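Local atomic coordinates of esterase YbfF (Escherichia coli, PDB entry 3BF7), a protein that probably hydrolyses ester or thioester substrates, as an alpha/beta hydrolase whose helical cap helps to form the substrate-binding crevice. Residues A[125-128]-A[129-133]; A[157-160]-A[161-165]; A[246-249]-A[250-254]. The protein carries 1 engineered substitution. One frame throughout, in Å; residues are numbered along the deposited sequence.

Contact 1. Residues A[125-128]-A[129-133]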
loop_
_atom_site.group_PDB
_atom_site.type_symbol
_atom_site.label_atom_id
_atom_site.label_comp_id
_atom_site.label_asym_id
_atom_site.label_seq_id
_atom_site.Cartn_x
_atom_site.Cartn_y
_atom_site.Cartn_z
ATOM N N ASP A 125 -16.000 7.859 3.689
ATOM C CA ASP A 125 -17.133 8.541 3.083
ATOM C C ASP A 125 -16.902 10.018 2.802
ATOM O O ASP A 125 -17.308 10.518 1.753
ATOM C CB ASP A 125 -18.387 8.373 3.935
ATOM C CG ASP A 125 -18.972 6.976 3.846
ATOM O OD1 ASP A 125 -18.453 6.140 3.067
ATOM O OD2 ASP A 125 -19.965 6.720 4.559
ATOM N N GLU A 126 -16.258 10.721 3.725
ATOM C CA GLU A 126 -15.997 12.140 3.525
ATOM C C GLU A 126 -14.959 12.349 2.426
ATOM O O GLU A 126 -15.024 13.328 1.681
ATOM C CB GLU A 126 -15.558 12.770 4.845
ATOM C CG GLU A 126 -16.639 12.641 5.907
ATOM C CD GLU A 126 -16.172 13.037 7.284
ATOM O OE1 GLU A 126 -16.187 14.246 7.591
ATOM O OE2 GLU A 126 -15.786 12.135 8.055
ATOM N N ILE A 127 -14.008 11.425 2.324
ATOM C CA ILE A 127 -12.997 11.497 1.274
ATOM C C ILE A 127 -13.693 11.297 -0.083
ATOM O O ILE A 127 -13.430 12.037 -1.033
ATOM C CB ILE A 127 -11.886 10.440 1.509
ATOM C CG1 ILE A 127 -10.957 10.926 2.628
ATOM C CG2 ILE A 127 -11.107 10.186 0.224
ATOM C CD1 ILE A 127 -9.957 9.891 3.094
ATOM N N PHE A 128 -14.591 10.320 -0.174
ATOM C CA PHE A 128 -15.326 10.098 -1.418
ATOM C C PHE A 128 -16.161 11.337 -1.753
ATOM O O PHE A 128 -16.264 11.728 -2.914
ATOM C CB PHE A 128 -16.250 8.880 -1.297
ATOM C CG PHE A 128 -15.595 7.569 -1.653
ATOM C CD1 PHE A 128 -15.279 7.264 -2.977
ATOM C CD2 PHE A 128 -15.334 6.620 -0.670
ATOM C CE1 PHE A 128 -14.716 6.029 -3.313
ATOM C CE2 PHE A 128 -14.772 5.384 -0.994
ATOM C CZ PHE A 128 -14.464 5.088 -2.320
ATOM N N ALA A 129 -16.757 11.953 -0.733
ATOM C CA ALA A 129 -17.571 13.148 -0.943
ATOM C C ALA A 129 -16.713 14.289 -1.493
ATOM O O ALA A 129 -17.138 15.026 -2.387
ATOM C CB ALA A 129 -18.232 13.569 0.367
ATOM N N ALA A 130 -15.506 14.432 -0.955
ATOM C CA ALA A 130 -14.587 15.476 -1.398
ATOM C C ALA A 130 -14.159 15.230 -2.842
ATOM O O ALA A 130 -14.105 16.156 -3.654
ATOM C CB ALA A 130 -13.365 15.511 -0.490
ATOM N N ILE A 131 -13.844 13.975 -3.150
ATOM C CA ILE A 131 -13.431 13.590 -4.494
ATOM C C ILE A 131 -14.544 13.897 -5.495
ATOM O O ILE A 131 -14.299 14.474 -6.558
ATOM C CB ILE A 131 -13.082 12.080 -4.529
ATOM C CG1 ILE A 131 -11.759 11.851 -3.793
ATOM C CG2 ILE A 131 -13.010 11.574 -5.964
ATOM C CD1 ILE A 131 -11.432 10.396 -3.545
ATOM N N ASN A 132 -15.771 13.531 -5.145
ATOM C CA ASN A 132 -16.906 13.769 -6.028
ATOM C C ASN A 132 -17.204 15.257 -6.187
ATOM O O ASN A 132 -17.582 15.706 -7.271
ATOM C CB ASN A 132 -18.145 13.035 -5.508
ATOM C CG ASN A 132 -19.348 13.206 -6.419
ATOM O OD1 ASN A 132 -20.091 14.182 -6.313
ATOM N ND2 ASN A 132 -19.537 12.257 -7.330
ATOM N N ALA A 133 -17.027 16.022 -5.114
ATOM C CA ALA A 133 -17.276 17.458 -5.164
ATOM C C ALA A 133 -16.303 18.111 -6.141
ATOM O O ALA A 133 -16.673 19.014 -6.893
ATOM C CB ALA A 133 -17.122 18.068 -3.775
#
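I127 and I131 stand one turn apart on helix 125-136, the first helix after strand 106-112, in what is probably the helical cap. Their branches cross obliquely, CG2 of I127 lying 3.8 Å from CD1 of I131. The first torsion of I127 (chi1 -77°) sets CG1 beside its own backbone N and turns CG2 toward the carbonyl side, where I131 follows. I131 also leans back along the helix, its CG1 3.2 Å from the carbonyl O of I127. That oxygen accepts the backbone N of I131 at 2.9 Å in a nearly straight bond (163°), and CG1 lies beside this occupied acceptor. A129 N to D125 O and A130 N to E126 O bond in the same way. An insertion of helices between strands 106-112 and 198-201 is the usual place for a lid in the alpha/beta hydrolase fold, and here aromatic rings gather round F128 and I131. F128, whose O accepts N132 N at 2.9 Å, meets W179 and F26 edge-to-face, while I131 touches F26 and F173. The I131 carbonyl receives hydrogen bonds from W171 NE1 and S135 OG. On the partly exposed side D125 forms a salt bridge with R122.

Contact 2. Residues A[157-160]-A[161-165]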
loop_
_atom_site.group_PDB
_atom_site.type_symbol
_atom_site.label_atom_id
_atom_site.label_comp_id
_atom_site.label_asym_id
_atom_site.label_seq_id
_atom_site.Cartn_x
_atom_site.Cartn_y
_atom_site.Cartn_z
ATOM N N GLY A 157 -2.715 16.925 5.191
ATOM C CA GLY A 157 -1.862 15.867 4.676
ATOM C C GLY A 157 -2.629 14.897 3.796
ATOM O O GLY A 157 -2.129 14.451 2.761
ATOM N N VAL A 158 -3.845 14.562 4.210
ATOM C CA VAL A 158 -4.679 13.646 3.444
ATOM C C VAL A 158 -5.068 14.298 2.122
ATOM O O VAL A 158 -5.037 13.662 1.067
ATOM C CB VAL A 158 -5.953 13.267 4.230
ATOM C CG1 VAL A 158 -6.860 12.403 3.369
ATOM C CG2 VAL A 158 -5.574 12.519 5.502
ATOM N N ILE A 159 -5.428 15.574 2.179
ATOM C CA ILE A 159 -5.808 16.299 0.977
ATOM C C ILE A 159 -4.668 16.303 -0.041
ATOM O O ILE A 159 -4.880 16.006 -1.217
ATOM C CB ILE A 159 -6.207 17.755 1.312
ATOM C CG1 ILE A 159 -7.509 17.754 2.118
ATOM C CG2 ILE A 159 -6.365 18.566 0.033
ATOM C CD1 ILE A 159 -7.929 19.125 2.620
ATOM N N GLN A 160 -3.460 16.626 0.409
ATOM C CA GLN A 160 -2.317 16.664 -0.500
ATOM C C GLN A 160 -1.985 15.285 -1.058
ATOM O O GLN A 160 -1.583 15.163 -2.214
ATOM C CB GLN A 160 -1.102 17.273 0.205
ATOM C CG GLN A 160 -1.311 18.733 0.593
ATOM C CD GLN A 160 -1.596 19.627 -0.604
ATOM O OE1 GLN A 160 -2.323 20.615 -0.497
ATOM N NE2 GLN A 160 -1.012 19.290 -1.749
ATOM N N PHE A 161 -2.157 14.250 -0.243
ATOM C CA PHE A 161 -1.903 12.881 -0.677
ATOM C C PHE A 161 -2.857 12.543 -1.822
ATOM O O PHE A 161 -2.439 12.048 -2.868
ATOM C CB PHE A 161 -2.116 11.922 0.499
ATOM C CG PHE A 161 -2.407 10.506 0.090
ATOM C CD1 PHE A 161 -1.445 9.730 -0.552
ATOM C CD2 PHE A 161 -3.658 9.951 0.342
ATOM C CE1 PHE A 161 -1.732 8.419 -0.935
ATOM C CE2 PHE A 161 -3.951 8.644 -0.036
ATOM C CZ PHE A 161 -2.985 7.877 -0.676
ATOM N N LEU A 162 -4.140 12.822 -1.623
ATOM C CA LEU A 162 -5.139 12.547 -2.646
ATOM C C LEU A 162 -4.861 13.325 -3.926
ATOM O O LEU A 162 -4.994 12.790 -5.027
ATOM C CB LEU A 162 -6.536 12.896 -2.124
ATOM C CG LEU A 162 -7.033 12.044 -0.952
ATOM C CD1 LEU A 162 -8.317 12.637 -0.398
ATOM C CD2 LEU A 162 -7.250 10.608 -1.408
ATOM N N LEU A 163 -4.464 14.586 -3.779
ATOM C CA LEU A 163 -4.194 15.433 -4.931
ATOM C C LEU A 163 -3.038 14.960 -5.806
ATOM O O LEU A 163 -2.912 15.393 -6.954
ATOM C CB LEU A 163 -3.971 16.879 -4.477
ATOM C CG LEU A 163 -5.248 17.572 -3.989
ATOM C CD1 LEU A 163 -4.911 18.950 -3.438
ATOM C CD2 LEU A 163 -6.241 17.687 -5.141
ATOM N N LYS A 164 -2.196 14.074 -5.283
ATOM C CA LYS A 164 -1.100 13.544 -6.083
ATOM C C LYS A 164 -1.717 12.800 -7.266
ATOM O O LYS A 164 -1.081 12.633 -8.307
ATOM C CB LYS A 164 -0.243 12.579 -5.261
ATOM C CG LYS A 164 0.544 13.231 -4.136
ATOM C CD LYS A 164 1.608 14.171 -4.672
ATOM C CE LYS A 164 2.487 14.699 -3.549
ATOM N NZ LYS A 164 3.619 15.510 -4.076
ATOM N N SER A 165 -2.963 12.361 -7.096
ATOM C CA SER A 165 -3.675 11.634 -8.139
ATOM C C SER A 165 -4.629 12.510 -8.948
ATOM O O SER A 165 -5.437 11.999 -9.721
ATOM C CB SER A 165 -4.442 10.457 -7.529
ATOM O OG SER A 165 -3.556 9.433 -7.117
#
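I159 and L163 form the tight part of this helical turn: their side chains run alongside each other in one direction and bring CG2 of I159 to 3.8 Å from CD1 of L163. The leucine starts with CG beside its own backbone N, which carries CG back over the preceding turn, 3.2 Å from I159 O. The same oxygen accepts L163 N at 3.0 Å. V158 and L162 repeat the arrangement next to them, with V158 CG1 4.0 Å from L162 CD1, and L162 N bonds V158 O. Helix 156-163 lies among the helices that probably make up the cap, and both pairs meet its companions: L163 touches A145, A146 and M149 of helix 142-149, while V158 and L162 pack on I127 of helix 125-136. Replacing L163 by an alanine would probably open a gap between helices 156-163 and 142-149 and leave CG2 of I159 without its apolar neighbour. F161 takes another direction. Its first torsion (chi1 158°) sets CG opposite the backbone N, and the ring leads away from the preceding turn, its edge staying near V158 O, with CD2 at 4.0 Å. It meets the W235 ring at about 50° between planes and lies near, without touching, the probable Ser-His-Asp triad, a position consistent with the crevice between cap and main domain. The solvent side is looser. Q160 and K164 are exposed there, and the backbone bond from K164 N to Q160 O is long, 3.3 Å, and weak at 124°. CG of the lysine lies 3.5 Å from that oxygen.

Contact 3. Residues A[246-249]-A[250-254]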
loop_
_atom_site.group_PDB
_atom_site.type_symbol
_atom_site.label_atom_id
_atom_site.label_comp_id
_atom_site.label_asym_id
_atom_site.label_seq_id
_atom_site.Cartn_x
_atom_site.Cartn_y
_atom_site.Cartn_z
ATOM N N ARG A 246 14.524 2.332 9.360
ATOM C CA ARG A 246 15.366 1.654 10.342
ATOM C C ARG A 246 14.752 0.291 10.668
ATOM O O ARG A 246 15.461 -0.710 10.781
ATOM C CB ARG A 246 15.496 2.485 11.627
ATOM C CG ARG A 246 16.339 3.747 11.478
ATOM C CD ARG A 246 16.843 4.244 12.832
ATOM N NE ARG A 246 15.756 4.619 13.731
ATOM C CZ ARG A 246 15.127 5.791 13.710
ATOM N NH1 ARG A 246 15.474 6.725 12.835
ATOM N NH2 ARG A 246 14.138 6.024 14.563
ATOM N N ALA A 247 13.428 0.256 10.809
ATOM C CA ALA A 247 12.734 -0.991 11.115
ATOM C C ALA A 247 12.846 -1.962 9.945
ATOM O O ALA A 247 13.106 -3.151 10.130
ATOM C CB ALA A 247 11.268 -0.708 11.432
ATOM N N ILE A 248 12.648 -1.454 8.734
ATOM C CA ILE A 248 12.736 -2.292 7.547
ATOM C C ILE A 248 14.121 -2.913 7.403
ATOM O O ILE A 248 14.247 -4.122 7.227
ATOM C CB ILE A 248 12.397 -1.482 6.267
ATOM C CG1 ILE A 248 10.901 -1.150 6.248
ATOM C CG2 ILE A 248 12.790 -2.269 5.017
ATOM C CD1 ILE A 248 10.489 -0.224 5.122
ATOM N N ARG A 249 15.165 -2.097 7.497
ATOM C CA ARG A 249 16.512 -2.621 7.344
ATOM C C ARG A 249 16.932 -3.579 8.454
ATOM O O ARG A 249 17.676 -4.524 8.202
ATOM C CB ARG A 249 17.511 -1.473 7.177
ATOM C CG ARG A 249 17.422 -0.848 5.783
ATOM C CD ARG A 249 18.507 0.179 5.539
ATOM N NE ARG A 249 18.512 0.676 4.162
ATOM C CZ ARG A 249 18.895 -0.031 3.101
ATOM N NH1 ARG A 249 19.306 -1.284 3.240
ATOM N NH2 ARG A 249 18.891 0.528 1.898
ATOM N N ARG A 250 16.459 -3.355 9.674
ATOM C CA ARG A 250 16.794 -4.265 10.763
ATOM C C ARG A 250 16.242 -5.648 10.399
ATOM O O ARG A 250 16.904 -6.670 10.578
ATOM C CB ARG A 250 16.169 -3.786 12.074
ATOM C CG ARG A 250 16.345 -4.767 13.221
ATOM C CD ARG A 250 15.629 -4.300 14.473
ATOM N NE ARG A 250 15.507 -5.372 15.458
ATOM C CZ ARG A 250 14.819 -5.276 16.591
ATOM N NH1 ARG A 250 14.184 -4.151 16.893
ATOM N NH2 ARG A 250 14.758 -6.308 17.421
ATOM N N TYR A 251 15.019 -5.663 9.877
ATOM C CA TYR A 251 14.351 -6.894 9.474
ATOM C C TYR A 251 15.036 -7.536 8.264
ATOM O O TYR A 251 15.278 -8.744 8.254
ATOM C CB TYR A 251 12.881 -6.579 9.167
ATOM C CG TYR A 251 12.105 -7.658 8.443
ATOM C CD1 TYR A 251 11.862 -8.899 9.031
ATOM C CD2 TYR A 251 11.581 -7.419 7.176
ATOM C CE1 TYR A 251 11.110 -9.877 8.367
ATOM C CE2 TYR A 251 10.832 -8.381 6.509
ATOM C CZ TYR A 251 10.600 -9.606 7.104
ATOM O OH TYR A 251 9.862 -10.546 6.424
ATOM N N LEU A 252 15.359 -6.735 7.252
ATOM C CA LEU A 252 16.013 -7.257 6.054
ATOM C C LEU A 252 17.396 -7.839 6.347
ATOM O O LEU A 252 17.807 -8.815 5.719
ATOM C CB LEU A 252 16.130 -6.166 4.986
ATOM C CG LEU A 252 14.829 -5.585 4.426
ATOM C CD1 LEU A 252 15.169 -4.553 3.358
ATOM C CD2 LEU A 252 13.961 -6.695 3.839
ATOM N N ASN A 253 18.119 -7.238 7.287
ATOM C CA ASN A 253 19.447 -7.736 7.643
ATOM C C ASN A 253 19.338 -9.003 8.503
ATOM O O ASN A 253 20.286 -9.784 8.584
ATOM C CB ASN A 253 20.248 -6.674 8.415
ATOM C CG ASN A 253 20.505 -5.411 7.606
ATOM O OD1 ASN A 253 20.701 -5.458 6.393
ATOM N ND2 ASN A 253 20.532 -4.273 8.290
ATOM N N ASP A 254 18.175 -9.182 9.134
ATOM C CA ASP A 254 17.855 -10.313 10.019
ATOM C C ASP A 254 19.030 -10.882 10.809
ATOM O O ASP A 254 19.255 -12.087 10.817
ATOM C CB ASP A 254 17.143 -11.446 9.237
ATOM C CG ASP A 254 18.035 -12.105 8.190
ATOM O OD1 ASP A 254 19.149 -12.527 8.538
ATOM O OD2 ASP A 254 17.620 -12.219 7.024
HETATM O O HOH W 1 18.836 -3.843 4.964
#
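L252 lies alongside I248, one turn earlier on helix 241-253. Followed outward, CB of L252 sits 3.6 Å from I248 O, and CG comes closer to the same oxygen, at 3.2 Å. The first torsion (chi1 -63°) holds CG beside the backbone N, close to this carbonyl. Farther out, CD1 meets I248 CG2 at 3.7 Å. I248 O also accepts L252 N, at 2.8 Å and nearly along the C=O axis. On the outer side R249 and N253 bring polar chemistry. R249 runs extended from CG to NE and ends in salt bridges to D38 and D42; its NH1 makes a weak hydrogen bond to a water, which donates to N253 OD1 at 2.9 Å, a water-mediated link that is weak on the arginine side. N253 N bonds R249 O in the ordinary helical way. Y251 is buried, and its OH hydrogen-bonds P197 O and L109 N; K108 NZ hydrogen-bonds the carbonyls of Y251 and L252 and makes a salt bridge with D254, where the chain leaves the helix with positive phi. An apolar side laid on strands 83-88 and 198-201, beside helix 33-39, is typical of the C-terminal helix of the alpha/beta hydrolase fold.

Overall arrangement
Contacts 1 and 2 belong to neighbouring helices of the probable cap and touch directly: I127 CG2 meets L162 CD1 at 3.8 Å, and I127 CD1 lies near V158 CG1. Contact 3 stands apart in the main domain, its centre about 37 Å from that of contact 1 and about 29 Å from that of contact 2; contacts 1 and 3 occupy opposite sides of the chain's centre. All three are partly buried, and each has an apolar pair a turn apart, contact 2 two. Their surroundings differ: contact 1 adds aromatic neighbours, contact 2 mostly aliphatic helix packing with one ring near the probable triad, and contact 3 the central sheet, its charged side chains paired with residues elsewhere in the chain.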